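PDB 4DNG: putative aldehyde dehydrogenase AldY from Bacillus subtilis, which probably oxidises aldehydes to carboxylates with NAD(+) as electron acceptor and may help protect cells against stress from ethanol and related compounds. Local coordinates for residues D67-L72 with T117-L122; I139-L144 with T469-I474; S173-P178 with N205-D210; P222-I227 with A246-A251. One frame throughout, in Å; residues are numbered along the deposited sequence.

In the fold
From the N terminus, interaction 1 closes first: 67-72 in helix 65-81 meets 117-122 at the far end of a mostly helical loop. Interaction 2 then opens at 139-144 and closes only at 469-474, more than 320 residues later, so interactions 3 and 4 are nested inside its loop. These two follow in series, each joining the ends of a beta-alpha-beta unit, and no loop crosses another. Interactions 2, 3 and 4 all reach one mixed sheet, in which strand 135-150 borders strands 173-177, 226-231 and 469-477. Interaction 1 touches interaction 2 where Leu122 packs on Leu142 and Pro143; interactions 2 and 4 meet through Thr469 and Arg249, and both touch the second subunit.

Interaction 1 of 4, residues D67-L72 with T117-L122; sequences DRKAVL and TYTGEL
Arg68 reaches Thr119 and Leu122 by a chain that starts with CG anti to the carbonyl carbon (chi1 -80°), runs straight to CD and then bends at chi3 (-96°), which turns NE off the line of the chain. The first part slides past Thr119 in the opposite direction: CB of Arg68 lies 3.2 Å and CD 3.8 Å from CG2 of Thr119. Beyond the bend, NH1 of Arg68 stands 2.6 Å from O of Thr119, which sits at the guanidinium edge, near its plane. With only 125° at the hydrogen this bond is weak. CD1 of Leu122 lies over one guanidinium face, offset toward the rim and 3.4 Å from NH2 of Arg68. Ser63 accepts a bond from NE, and the carbonyl of Ala169 a weak one from NH1, so several partners restrict rotation of the group. An alanine here would probably leave Thr119 O without this donor and open a gap under Leu122 CD1. One turn along, CD1 of Leu72 meets OG1 of Thr119 tip to tip at 4.0 Å, while CG of Lys69 lies 3.9 Å from the same oxygen; the hydroxyl's main partner is the carbonyl of Ala115. Helix 65-81 thus packs against the turn that follows helix 98-118, with a weak arginine-to-carbonyl bond across it, in the helical layer of the Rossmann-like coenzyme-binding domain of aldehyde dehydrogenases.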
loop_
_atom_site.group_PDB
_atom_site.type_symbol
_atom_site.label_atom_id
_atom_site.label_comp_id
_atom_site.label_asym_id
_atom_site.label_seq_id
_atom_site.Cartn_x
_atom_site.Cartn_y
_atom_site.Cartn_z
ATOM N N ASP A 67 -27.096 -12.732 -2.438
ATOM C CA ASP A 67 -26.323 -13.715 -3.200
ATOM C C ASP A 67 -25.066 -14.057 -2.405
ATOM O O ASP A 67 -24.740 -15.231 -2.196
ATOM C CB ASP A 67 -25.894 -13.151 -4.570
ATOM C CG ASP A 67 -27.005 -13.182 -5.641
ATOM O OD1 ASP A 67 -27.963 -13.997 -5.578
ATOM O OD2 ASP A 67 -26.883 -12.379 -6.594
ATOM N N ARG A 68 -24.381 -13.011 -1.943
ATOM C CA ARG A 68 -23.070 -13.145 -1.335
ATOM C C ARG A 68 -23.104 -13.668 0.092
ATOM O O ARG A 68 -22.226 -14.433 0.475
ATOM C CB ARG A 68 -22.299 -11.823 -1.412
ATOM C CG ARG A 68 -21.662 -11.588 -2.760
ATOM C CD ARG A 68 -20.931 -10.269 -2.816
ATOM N NE ARG A 68 -21.784 -9.248 -3.400
ATOM C CZ ARG A 68 -22.192 -8.155 -2.766
ATOM N NH1 ARG A 68 -21.817 -7.932 -1.517
ATOM N NH2 ARG A 68 -22.966 -7.278 -3.392
ATOM N N LYS A 69 -24.097 -13.258 0.879
ATOM C CA LYS A 69 -24.238 -13.787 2.234
ATOM C C LYS A 69 -24.588 -15.273 2.188
ATOM O O LYS A 69 -24.059 -16.060 2.980
ATOM C CB LYS A 69 -25.272 -13.006 3.048
ATOM C CG LYS A 69 -24.912 -11.543 3.275
ATOM C CD LYS A 69 -25.976 -10.803 4.077
ATOM C CE LYS A 69 -25.828 -11.047 5.573
ATOM N NZ LYS A 69 -27.029 -10.589 6.328
ATOM N N ALA A 70 -25.462 -15.649 1.249
ATOM C CA ALA A 70 -25.879 -17.050 1.066
ATOM C C ALA A 70 -24.697 -17.981 0.753
ATOM O O ALA A 70 -24.548 -19.060 1.354
ATOM C CB ALA A 70 -26.933 -17.147 -0.024
ATOM N N VAL A 71 -23.843 -17.539 -0.167
ATOM C CA VAL A 71 -22.639 -18.279 -0.530
ATOM C C VAL A 71 -21.744 -18.513 0.698
ATOM O O VAL A 71 -21.260 -19.622 0.921
ATOM C CB VAL A 71 -21.925 -17.575 -1.702
ATOM C CG1 VAL A 71 -20.450 -17.938 -1.801
ATOM C CG2 VAL A 71 -22.652 -17.895 -2.998
ATOM N N LEU A 72 -21.587 -17.491 1.527
ATOM C CA LEU A 72 -20.720 -17.602 2.698
ATOM C C LEU A 72 -21.332 -18.480 3.743
ATOM O O LEU A 72 -20.615 -19.265 4.377
ATOM C CB LEU A 72 -20.404 -16.238 3.301
ATOM C CG LEU A 72 -19.741 -15.254 2.333
ATOM C CD1 LEU A 72 -19.770 -13.838 2.915
ATOM C CD2 LEU A 72 -18.329 -15.684 1.947
ATOM N N THR A 117 -20.842 -9.785 7.749
ATOM C CA THR A 117 -21.186 -8.499 8.352
ATOM C C THR A 117 -20.828 -7.320 7.449
ATOM O O THR A 117 -21.358 -6.218 7.615
ATOM C CB THR A 117 -20.510 -8.294 9.723
ATOM O OG1 THR A 117 -19.095 -8.140 9.552
ATOM C CG2 THR A 117 -20.794 -9.470 10.650
ATOM N N TYR A 118 -19.939 -7.540 6.492
ATOM C CA TYR A 118 -19.562 -6.444 5.606
ATOM C C TYR A 118 -19.749 -6.681 4.103
ATOM O O TYR A 118 -19.412 -5.815 3.290
ATOM C CB TYR A 118 -18.162 -5.921 5.934
ATOM C CG TYR A 118 -17.082 -6.962 5.968
ATOM C CD1 TYR A 118 -16.756 -7.684 4.826
ATOM C CD2 TYR A 118 -16.362 -7.202 7.131
ATOM C CE1 TYR A 118 -15.744 -8.626 4.842
ATOM C CE2 TYR A 118 -15.356 -8.153 7.164
ATOM C CZ TYR A 118 -15.050 -8.857 6.011
ATOM O OH TYR A 118 -14.058 -9.803 6.007
ATOM N N THR A 119 -20.311 -7.832 3.746
ATOM C CA THR A 119 -20.732 -8.083 2.376
ATOM C C THR A 119 -21.629 -6.936 1.898
ATOM O O THR A 119 -21.676 -6.622 0.710
ATOM C CB THR A 119 -21.538 -9.386 2.259
ATOM O OG1 THR A 119 -21.292 -10.216 3.399
ATOM C CG2 THR A 119 -21.158 -10.127 1.005
ATOM N N GLY A 120 -22.244 -6.270 2.849
ATOM C CA GLY A 120 -23.128 -5.169 2.580
ATOM C C GLY A 120 -22.442 -3.906 2.154
ATOM O O GLY A 120 -23.084 -2.975 1.733
ATOM N N GLU A 121 -21.134 -3.862 2.279
ATOM C CA GLU A 121 -20.399 -2.622 2.131
ATOM C C GLU A 121 -20.298 -1.997 0.748
ATOM O O GLU A 121 -19.835 -0.884 0.638
ATOM C CB GLU A 121 -19.022 -2.760 2.730
ATOM C CG GLU A 121 -19.036 -2.864 4.234
ATOM C CD GLU A 121 -19.544 -1.609 4.879
ATOM O OE1 GLU A 121 -20.442 -0.991 4.307
ATOM O OE2 GLU A 121 -19.048 -1.239 5.951
ATOM N N LEU A 122 -20.700 -2.698 -0.299
ATOM C CA LEU A 122 -20.510 -2.204 -1.659
ATOM C C LEU A 122 -21.537 -1.186 -2.158
ATOM O O LEU A 122 -22.267 -1.480 -3.088
ATOM C CB LEU A 122 -20.618 -3.380 -2.621
ATOM C CG LEU A 122 -19.629 -4.535 -2.632
ATOM C CD1 LEU A 122 -20.054 -5.557 -3.663
ATOM C CD2 LEU A 122 -18.242 -4.050 -2.971
#

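Interaction 2 of 4, residues I139-L144 with T469-I474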
loop_
_atom_site.group_PDB
_atom_site.type_symbol
_atom_site.label_atom_id
_atom_site.label_comp_id
_atom_site.label_asym_id
_atom_site.label_seq_id
_atom_site.Cartn_x
_atom_site.Cartn_y
_atom_site.Cartn_z
ATOM N N ILE A 139 -18.884 9.200 -3.552
ATOM C CA ILE A 139 -17.893 8.159 -3.401
ATOM C C ILE A 139 -18.601 6.813 -3.359
ATOM O O ILE A 139 -19.577 6.634 -2.628
ATOM C CB ILE A 139 -17.019 8.394 -2.158
ATOM C CG1 ILE A 139 -16.216 9.687 -2.338
ATOM C CG2 ILE A 139 -16.096 7.209 -1.918
ATOM C CD1 ILE A 139 -15.758 10.325 -1.045
ATOM N N TYR A 140 -18.113 5.891 -4.179
ATOM C CA TYR A 140 -18.653 4.554 -4.249
ATOM C C TYR A 140 -17.616 3.550 -3.819
ATOM O O TYR A 140 -16.407 3.758 -3.993
ATOM C CB TYR A 140 -19.078 4.223 -5.666
ATOM C CG TYR A 140 -20.144 5.116 -6.209
ATOM C CD1 TYR A 140 -19.845 6.408 -6.620
ATOM C CD2 TYR A 140 -21.457 4.663 -6.339
ATOM C CE1 TYR A 140 -20.824 7.236 -7.131
ATOM C CE2 TYR A 140 -22.445 5.485 -6.856
ATOM C CZ TYR A 140 -22.115 6.771 -7.249
ATOM O OH TYR A 140 -23.076 7.613 -7.757
ATOM N N ARG A 141 -18.117 2.458 -3.261
ATOM C CA ARG A 141 -17.322 1.361 -2.768
ATOM C C ARG A 141 -17.525 0.243 -3.762
ATOM O O ARG A 141 -18.608 -0.348 -3.842
ATOM C CB ARG A 141 -17.826 0.932 -1.394
ATOM C CG ARG A 141 -17.272 -0.406 -0.915
ATOM C CD ARG A 141 -15.975 -0.231 -0.160
ATOM N NE ARG A 141 -16.168 0.426 1.124
ATOM C CZ ARG A 141 -15.333 1.332 1.615
ATOM N NH1 ARG A 141 -14.261 1.694 0.925
ATOM N NH2 ARG A 141 -15.570 1.884 2.787
ATOM N N LEU A 142 -16.475 -0.040 -4.517
ATOM C CA LEU A 142 -16.525 -1.024 -5.582
ATOM C C LEU A 142 -15.515 -2.134 -5.303
ATOM O O LEU A 142 -14.590 -1.942 -4.520
ATOM C CB LEU A 142 -16.214 -0.328 -6.926
ATOM C CG LEU A 142 -17.318 0.105 -7.912
ATOM C CD1 LEU A 142 -18.474 0.866 -7.273
ATOM C CD2 LEU A 142 -16.708 0.945 -9.026
ATOM N N PRO A 143 -15.671 -3.299 -5.956
ATOM C CA PRO A 143 -14.651 -4.375 -5.853
ATOM C C PRO A 143 -13.248 -3.962 -6.372
ATOM O O PRO A 143 -13.120 -3.012 -7.146
ATOM C CB PRO A 143 -15.233 -5.504 -6.710
ATOM C CG PRO A 143 -16.312 -4.882 -7.547
ATOM C CD PRO A 143 -16.817 -3.677 -6.807
ATOM N N LEU A 144 -12.198 -4.651 -5.935
ATOM C CA LEU A 144 -10.845 -4.341 -6.425
ATOM C C LEU A 144 -10.612 -4.975 -7.778
ATOM O O LEU A 144 -10.074 -4.338 -8.689
ATOM C CB LEU A 144 -9.800 -4.841 -5.444
ATOM C CG LEU A 144 -8.331 -4.545 -5.685
ATOM C CD1 LEU A 144 -8.039 -3.081 -6.010
ATOM C CD2 LEU A 144 -7.613 -4.970 -4.417
ATOM N N THR A 469 -11.430 -3.523 -1.446
ATOM C CA THR A 469 -12.277 -2.683 -2.297
ATOM C C THR A 469 -11.540 -1.470 -2.762
ATOM O O THR A 469 -10.545 -1.075 -2.147
ATOM C CB THR A 469 -13.564 -2.217 -1.591
ATOM O OG1 THR A 469 -13.235 -1.354 -0.487
ATOM C CG2 THR A 469 -14.381 -3.422 -1.117
ATOM N N VAL A 470 -12.032 -0.880 -3.850
ATOM C CA VAL A 470 -11.542 0.420 -4.286
ATOM C C VAL A 470 -12.540 1.559 -4.007
ATOM O O VAL A 470 -13.768 1.384 -3.974
ATOM C CB VAL A 470 -11.081 0.378 -5.747
ATOM C CG1 VAL A 470 -12.268 0.437 -6.698
ATOM C CG2 VAL A 470 -10.089 1.503 -6.020
ATOM N N THR A 471 -11.995 2.736 -3.763
ATOM C CA THR A 471 -12.813 3.917 -3.553
ATOM C C THR A 471 -12.943 4.625 -4.891
ATOM O O THR A 471 -11.938 5.030 -5.484
ATOM C CB THR A 471 -12.180 4.815 -2.473
ATOM O OG1 THR A 471 -12.643 4.386 -1.190
ATOM C CG2 THR A 471 -12.539 6.286 -2.665
ATOM N N LYS A 472 -14.170 4.722 -5.394
ATOM C CA LYS A 472 -14.399 5.430 -6.645
ATOM C C LYS A 472 -15.103 6.770 -6.412
ATOM O O LYS A 472 -16.148 6.835 -5.755
ATOM C CB LYS A 472 -15.161 4.552 -7.661
ATOM C CG LYS A 472 -15.597 5.263 -8.950
ATOM C CD LYS A 472 -14.462 5.504 -9.928
ATOM C CE LYS A 472 -14.843 6.488 -11.028
ATOM N NZ LYS A 472 -14.128 6.258 -12.321
ATOM N N TRP A 473 -14.523 7.830 -6.976
ATOM C CA TRP A 473 -15.024 9.177 -6.794
ATOM C C TRP A 473 -15.546 9.739 -8.093
ATOM O O TRP A 473 -14.887 9.672 -9.125
ATOM C CB TRP A 473 -13.938 10.051 -6.156
ATOM C CG TRP A 473 -14.255 11.528 -6.088
ATOM C CD1 TRP A 473 -15.249 12.157 -5.332
ATOM C CD2 TRP A 473 -13.570 12.621 -6.800
ATOM N NE1 TRP A 473 -15.234 13.518 -5.534
ATOM C CE2 TRP A 473 -14.254 13.863 -6.400
ATOM C CE3 TRP A 473 -12.507 12.694 -7.697
ATOM C CZ2 TRP A 473 -13.862 15.105 -6.885
ATOM C CZ3 TRP A 473 -12.126 13.949 -8.183
ATOM C CH2 TRP A 473 -12.790 15.125 -7.786
ATOM N N ILE A 474 -16.759 10.280 -8.054
ATOM C CA ILE A 474 -17.377 10.868 -9.232
ATOM C C ILE A 474 -17.916 12.259 -8.909
ATOM O O ILE A 474 -18.661 12.417 -7.943
ATOM C CB ILE A 474 -18.501 9.964 -9.784
ATOM C CG1 ILE A 474 -17.951 8.549 -10.063
ATOM C CG2 ILE A 474 -19.150 10.594 -11.019
ATOM C CD1 ILE A 474 -19.009 7.500 -10.276
#
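Tyr140 and Lys472 form a hydrogen-bonded pair in the antiparallel strand pairing 139-143 with 469-474, part of the oligomerisation sheet of the aldehyde dehydrogenase fold. The pairing is regular: N of Tyr140 is 2.7 Å from O of Lys472, the reverse bond is equally straight, and Leu142 with Val470 repeats the pattern two residues on. There the return bond, from Val470 N to Leu142 O, is less straight (149°).

The Tyr140 side chain can be followed outward. CB lies 3.9 Å from O of Lys472, and chi1 (-61°) puts CG beside the backbone N, anti to the carbonyl carbon. The same Lys472 oxygen lies at the ring edge, in plane, with CD1 of Tyr140 3.8 Å away. CE1 then reaches CD1 of Ile474 at 3.6 Å, the two side chains crossing at about a right angle. At the tip, OH bonds to Glu422 of the second subunit. Lys472 NZ also bonds into that subunit, to Thr433 among others, and Trp473 and Ile474 pair in parallel with one of its strands, so the sheet runs across the interface.

On the other face, beside Ile139 and Thr471, Arg141 bends at chi2 and chi3. Its CD is pressed across Thr469, 3.0 Å from OG1 of Thr469, a hydroxyl whose hydrogen bond goes to the carbonyl of Val465.

Interaction 3 of 4, residues S173-P178 with N205-D210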
loop_
_atom_site.group_PDB
_atom_site.type_symbol
_atom_site.label_atom_id
_atom_site.label_comp_id
_atom_site.label_asym_id
_atom_site.label_seq_id
_atom_site.Cartn_x
_atom_site.Cartn_y
_atom_site.Cartn_z
ATOM N N SER A 173 -12.729 -11.782 -7.430
ATOM C CA SER A 173 -12.433 -13.170 -7.731
ATOM C C SER A 173 -11.028 -13.442 -7.220
ATOM O O SER A 173 -10.334 -12.514 -6.786
ATOM C CB SER A 173 -12.484 -13.405 -9.227
ATOM O OG SER A 173 -11.353 -12.799 -9.841
ATOM N N VAL A 174 -10.589 -14.695 -7.289
ATOM C CA VAL A 174 -9.404 -15.119 -6.534
ATOM C C VAL A 174 -8.716 -16.256 -7.261
ATOM O O VAL A 174 -9.346 -17.258 -7.629
ATOM C CB VAL A 174 -9.788 -15.606 -5.105
ATOM C CG1 VAL A 174 -8.564 -16.003 -4.261
ATOM C CG2 VAL A 174 -10.599 -14.544 -4.382
ATOM N N VAL A 175 -7.418 -16.094 -7.467
ATOM C CA VAL A 175 -6.581 -17.210 -7.817
ATOM C C VAL A 175 -5.680 -17.505 -6.634
ATOM O O VAL A 175 -4.896 -16.639 -6.193
ATOM C CB VAL A 175 -5.767 -16.898 -9.053
ATOM C CG1 VAL A 175 -4.748 -18.014 -9.324
ATOM C CG2 VAL A 175 -6.712 -16.671 -10.216
ATOM N N HIS A 176 -5.803 -18.730 -6.124
ATOM C CA HIS A 176 -5.213 -19.104 -4.837
ATOM C C HIS A 176 -4.263 -20.265 -4.952
ATOM O O HIS A 176 -4.598 -21.286 -5.588
ATOM C CB HIS A 176 -6.319 -19.465 -3.871
ATOM C CG HIS A 176 -5.822 -19.795 -2.497
ATOM N ND1 HIS A 176 -5.096 -18.928 -1.766
ATOM C CD2 HIS A 176 -5.959 -20.943 -1.724
ATOM C CE1 HIS A 176 -4.765 -19.494 -0.603
ATOM N NE2 HIS A 176 -5.305 -20.725 -0.576
ATOM N N LYS A 177 -3.080 -20.119 -4.343
ATOM C CA LYS A 177 -2.044 -21.149 -4.362
ATOM C C LYS A 177 -1.515 -21.525 -2.976
ATOM O O LYS A 177 -0.743 -20.763 -2.383
ATOM C CB LYS A 177 -0.859 -20.743 -5.240
ATOM C CG LYS A 177 0.163 -21.874 -5.374
ATOM C CD LYS A 177 1.543 -21.347 -5.722
ATOM C CE LYS A 177 2.591 -22.435 -5.544
ATOM N NZ LYS A 177 2.781 -22.763 -4.100
ATOM N N PRO A 178 -1.924 -22.703 -2.455
ATOM C CA PRO A 178 -1.412 -23.150 -1.165
ATOM C C PRO A 178 -0.075 -23.781 -1.367
ATOM O O PRO A 178 0.320 -24.031 -2.482
ATOM C CB PRO A 178 -2.413 -24.247 -0.742
ATOM C CG PRO A 178 -2.994 -24.762 -2.022
ATOM C CD PRO A 178 -3.040 -23.555 -2.934
ATOM N N ASN A 205 -10.451 -19.838 -7.707
ATOM C CA ASN A 205 -9.613 -20.803 -8.367
ATOM C C ASN A 205 -8.480 -21.234 -7.450
ATOM O O ASN A 205 -7.785 -20.384 -6.887
ATOM C CB ASN A 205 -9.101 -20.203 -9.670
ATOM C CG ASN A 205 -10.237 -19.776 -10.589
ATOM O OD1 ASN A 205 -10.815 -20.596 -11.308
ATOM N ND2 ASN A 205 -10.588 -18.494 -10.543
ATOM N N VAL A 206 -8.325 -22.549 -7.272
ATOM C CA VAL A 206 -7.291 -23.087 -6.402
ATOM C C VAL A 206 -6.272 -23.897 -7.198
ATOM O O VAL A 206 -6.599 -24.937 -7.771
ATOM C CB VAL A 206 -7.868 -23.953 -5.261
ATOM C CG1 VAL A 206 -6.738 -24.612 -4.488
ATOM C CG2 VAL A 206 -8.751 -23.133 -4.319
ATOM N N MET A 207 -5.033 -23.413 -7.200
ATOM C CA MET A 207 -3.941 -23.979 -7.970
ATOM C C MET A 207 -3.090 -24.943 -7.174
ATOM O O MET A 207 -2.521 -24.581 -6.136
ATOM C CB MET A 207 -3.039 -22.850 -8.437
ATOM C CG MET A 207 -3.830 -21.800 -9.202
ATOM S SD MET A 207 -4.439 -22.525 -10.741
ATOM C CE MET A 207 -5.847 -21.454 -10.932
ATOM N N LEU A 208 -3.013 -26.175 -7.660
ATOM C CA LEU A 208 -2.108 -27.165 -7.093
ATOM C C LEU A 208 -0.885 -27.233 -7.980
ATOM O O LEU A 208 -0.936 -27.718 -9.104
ATOM C CB LEU A 208 -2.792 -28.526 -6.971
ATOM C CG LEU A 208 -3.390 -28.783 -5.593
ATOM C CD1 LEU A 208 -4.364 -27.688 -5.202
ATOM C CD2 LEU A 208 -4.070 -30.148 -5.545
ATOM N N THR A 209 0.207 -26.698 -7.486
ATOM C CA THR A 209 1.377 -26.546 -8.296
ATOM C C THR A 209 2.562 -26.238 -7.422
ATOM O O THR A 209 2.482 -26.346 -6.204
ATOM C CB THR A 209 1.165 -25.456 -9.363
ATOM O OG1 THR A 209 2.335 -25.364 -10.181
ATOM C CG2 THR A 209 0.866 -24.115 -8.697
ATOM N N ASP A 210 3.683 -25.884 -8.033
ATOM C CA ASP A 210 4.841 -25.492 -7.247
ATOM C C ASP A 210 5.602 -24.425 -8.004
ATOM O O ASP A 210 5.304 -24.122 -9.166
ATOM C CB ASP A 210 5.712 -26.712 -6.839
ATOM C CG ASP A 210 6.431 -27.369 -8.018
ATOM O OD1 ASP A 210 6.181 -26.969 -9.173
ATOM O OD2 ASP A 210 7.259 -28.291 -7.797
#
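Val175 pairs with Asn205 and His176 with Val206 in parallel register, and the backbone bonds give the primary evidence. Asn205 N binds Val174 O at 2.8 Å, and His176 N in turn binds Asn205 O. Met207 N continues the series to His176 O, almost straight at 176°. Two weaker CA-H...O contacts fill in between them, from Val175 CA to Asn205 O and from Val206 CA to His176 O.

Among side-chain polar groups, Asn205 ND2 adds a weak bond to Val174 O at 3.4 Å, so that carbonyl has two donors from one residue; the amide is also held by Gly202 and Asn12. Both ring nitrogens of the buried His176 have partners outside the pair, ND1 with Ser149 and NE2 with Ser160 and Gly186, which fix the turn of the imidazole.

Apolar contacts separate by face. Beside Val175, whose CG1 is anti to the backbone N (chi1 173°), CG of Met207 lies 3.9 Å from that methyl, with CE of Met207 also close. On the His176 side, CD of Pro178 meets CG1 of Val206 at 4.1 Å. Further on, CE of Lys177 passes CG2 of Thr209 at 4.0 Å, the chains crossing at about a right angle.

Helix 183-196 connects the strands, making this a beta-alpha-beta unit of the Rossmann-like domain, with the Lys177 side chain about 10 Å from that of Val235 in the NAD(+) site inferred by similarity.

Interaction 4 of 4, residues P222-I227 with A246-A251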
loop_
_atom_site.group_PDB
_atom_site.type_symbol
_atom_site.label_atom_id
_atom_site.label_comp_id
_atom_site.label_asym_id
_atom_site.label_seq_id
_atom_site.Cartn_x
_atom_site.Cartn_y
_atom_site.Cartn_z
ATOM N N PRO A 222 -0.122 -9.461 -15.176
ATOM C CA PRO A 222 -0.660 -8.103 -15.046
ATOM C C PRO A 222 -2.047 -8.074 -14.422
ATOM O O PRO A 222 -2.383 -7.069 -13.794
ATOM C CB PRO A 222 -0.698 -7.555 -16.490
ATOM C CG PRO A 222 -0.156 -8.630 -17.378
ATOM C CD PRO A 222 0.408 -9.740 -16.524
ATOM N N ILE A 223 -2.827 -9.159 -14.556
ATOM C CA ILE A 223 -4.211 -9.190 -14.023
ATOM C C ILE A 223 -4.438 -8.787 -12.540
ATOM O O ILE A 223 -5.080 -7.774 -12.273
ATOM C CB ILE A 223 -4.936 -10.533 -14.253
ATOM C CG1 ILE A 223 -4.890 -10.986 -15.733
ATOM C CG2 ILE A 223 -6.374 -10.432 -13.732
ATOM C CD1 ILE A 223 -5.417 -10.007 -16.752
ATOM N N PRO A 224 -3.941 -9.592 -11.578
ATOM C CA PRO A 224 -4.440 -9.392 -10.217
ATOM C C PRO A 224 -4.069 -8.045 -9.660
ATOM O O PRO A 224 -2.959 -7.569 -9.925
ATOM C CB PRO A 224 -3.702 -10.480 -9.403
ATOM C CG PRO A 224 -2.473 -10.776 -10.175
ATOM C CD PRO A 224 -2.855 -10.595 -11.628
ATOM N N ARG A 225 -4.954 -7.456 -8.851
ATOM C CA ARG A 225 -4.701 -6.117 -8.300
ATOM C C ARG A 225 -4.228 -6.094 -6.847
ATOM O O ARG A 225 -3.819 -5.050 -6.339
ATOM C CB ARG A 225 -5.891 -5.205 -8.534
ATOM C CG ARG A 225 -5.801 -4.486 -9.861
ATOM C CD ARG A 225 -7.122 -3.874 -10.277
ATOM N NE ARG A 225 -7.242 -3.893 -11.740
ATOM C CZ ARG A 225 -7.499 -2.834 -12.503
ATOM N NH1 ARG A 225 -7.694 -1.638 -11.959
ATOM N NH2 ARG A 225 -7.581 -2.977 -13.822
ATOM N N LEU A 226 -4.251 -7.260 -6.198
ATOM C CA LEU A 226 -3.648 -7.435 -4.876
ATOM C C LEU A 226 -2.945 -8.777 -4.788
ATOM O O LEU A 226 -3.493 -9.795 -5.239
ATOM C CB LEU A 226 -4.699 -7.335 -3.789
ATOM C CG LEU A 226 -4.333 -7.703 -2.356
ATOM C CD1 LEU A 226 -3.757 -6.535 -1.606
ATOM C CD2 LEU A 226 -5.585 -8.154 -1.648
ATOM N N ILE A 227 -1.727 -8.758 -4.240
ATOM C CA ILE A 227 -1.009 -9.956 -3.846
ATOM C C ILE A 227 -1.137 -10.062 -2.345
ATOM O O ILE A 227 -0.757 -9.147 -1.613
ATOM C CB ILE A 227 0.513 -9.913 -4.110
ATOM C CG1 ILE A 227 0.869 -9.325 -5.475
ATOM C CG2 ILE A 227 1.105 -11.316 -3.958
ATOM C CD1 ILE A 227 0.312 -10.115 -6.626
ATOM N N ALA A 246 4.781 -2.699 -10.344
ATOM C CA ALA A 246 3.522 -2.815 -11.093
ATOM C C ALA A 246 2.352 -2.114 -10.397
ATOM O O ALA A 246 1.237 -2.134 -10.900
ATOM C CB ALA A 246 3.201 -4.283 -11.389
ATOM N N PHE A 247 2.616 -1.497 -9.248
ATOM C CA PHE A 247 1.599 -0.770 -8.479
ATOM C C PHE A 247 0.406 -1.651 -8.103
ATOM O O PHE A 247 -0.733 -1.207 -8.142
ATOM C CB PHE A 247 1.079 0.470 -9.234
ATOM C CG PHE A 247 2.147 1.301 -9.873
ATOM C CD1 PHE A 247 3.093 1.979 -9.092
ATOM C CD2 PHE A 247 2.196 1.437 -11.265
ATOM C CE1 PHE A 247 4.085 2.757 -9.690
ATOM C CE2 PHE A 247 3.190 2.206 -11.871
ATOM C CZ PHE A 247 4.132 2.870 -11.081
ATOM N N LYS A 248 0.655 -2.905 -7.765
ATOM C CA LYS A 248 -0.393 -3.731 -7.187
ATOM C C LYS A 248 -0.403 -3.517 -5.660
ATOM O O LYS A 248 0.627 -3.228 -5.061
ATOM C CB LYS A 248 -0.122 -5.206 -7.464
ATOM C CG LYS A 248 0.197 -5.614 -8.903
ATOM C CD LYS A 248 0.480 -7.135 -8.922
ATOM C CE LYS A 248 0.760 -7.696 -10.322
ATOM N NZ LYS A 248 -0.154 -7.298 -11.448
ATOM N N ARG A 249 -1.559 -3.661 -5.022
ATOM C CA ARG A 249 -1.614 -3.619 -3.565
ATOM C C ARG A 249 -0.985 -4.901 -2.998
ATOM O O ARG A 249 -0.834 -5.876 -3.704
ATOM C CB ARG A 249 -3.058 -3.434 -3.063
ATOM C CG ARG A 249 -3.774 -2.228 -3.650
ATOM C CD ARG A 249 -4.534 -1.457 -2.585
ATOM N NE ARG A 249 -5.819 -2.066 -2.248
ATOM C CZ ARG A 249 -7.010 -1.580 -2.600
ATOM N NH1 ARG A 249 -8.108 -2.226 -2.235
ATOM N NH2 ARG A 249 -7.118 -0.460 -3.306
ATOM N N MET A 250 -0.590 -4.894 -1.733
ATOM C CA MET A 250 0.065 -6.045 -1.179
ATOM C C MET A 250 -0.184 -6.230 0.317
ATOM O O MET A 250 0.098 -5.362 1.123
ATOM C CB MET A 250 1.548 -6.083 -1.595
ATOM C CG MET A 250 2.531 -5.224 -0.835
ATOM S SD MET A 250 4.075 -5.148 -1.763
ATOM C CE MET A 250 3.967 -3.522 -2.506
ATOM N N ALA A 251 -0.768 -7.367 0.667
ATOM C CA ALA A 251 -0.991 -7.724 2.063
ATOM C C ALA A 251 0.026 -8.795 2.408
ATOM O O ALA A 251 -0.204 -9.987 2.222
ATOM C CB ALA A 251 -2.415 -8.244 2.270
#
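Lys248 NZ lies in the plane of the Pro224 carbonyl, 3.2 Å from its O; the flat groups that meet between these segments are peptide planes. Parallel-strand hydrogen bonds join the others: Arg249 N to Arg225 O, Ile227 N to Arg249 O, and Ala251 N to Ile227 O, the last at 2.9 Å. The guanidinium of Arg225 pairs instead with Asp429 of the second subunit, and that of Arg249 with the carbonyls of Glu467 and Thr469.

Lys248 runs extended to CE and bends only at chi4 (-46°), which brings NZ back to the turn before the strand, where Asn221 O is its strongest partner, alongside Pro224 O. Its CD lies 3.8 Å from CD1 of Ile227. An alanine here would probably open a gap beside Ile227 CD1 and deprive the carbonyls of Pro224 and Asn221 of this ammonium donor. On the opposite face, CD1 of Leu226 lies 3.5 Å from CB of Arg249, the side chains crossing.

With helix 233-246 between them, the paired strands form a beta-alpha-beta unit of the Rossmann-like coenzyme domain, leading on to the predicted active-site Glu253, with the Met250 side chain about 8 Å from that of Gly236 in the NAD(+) site inferred by similarity.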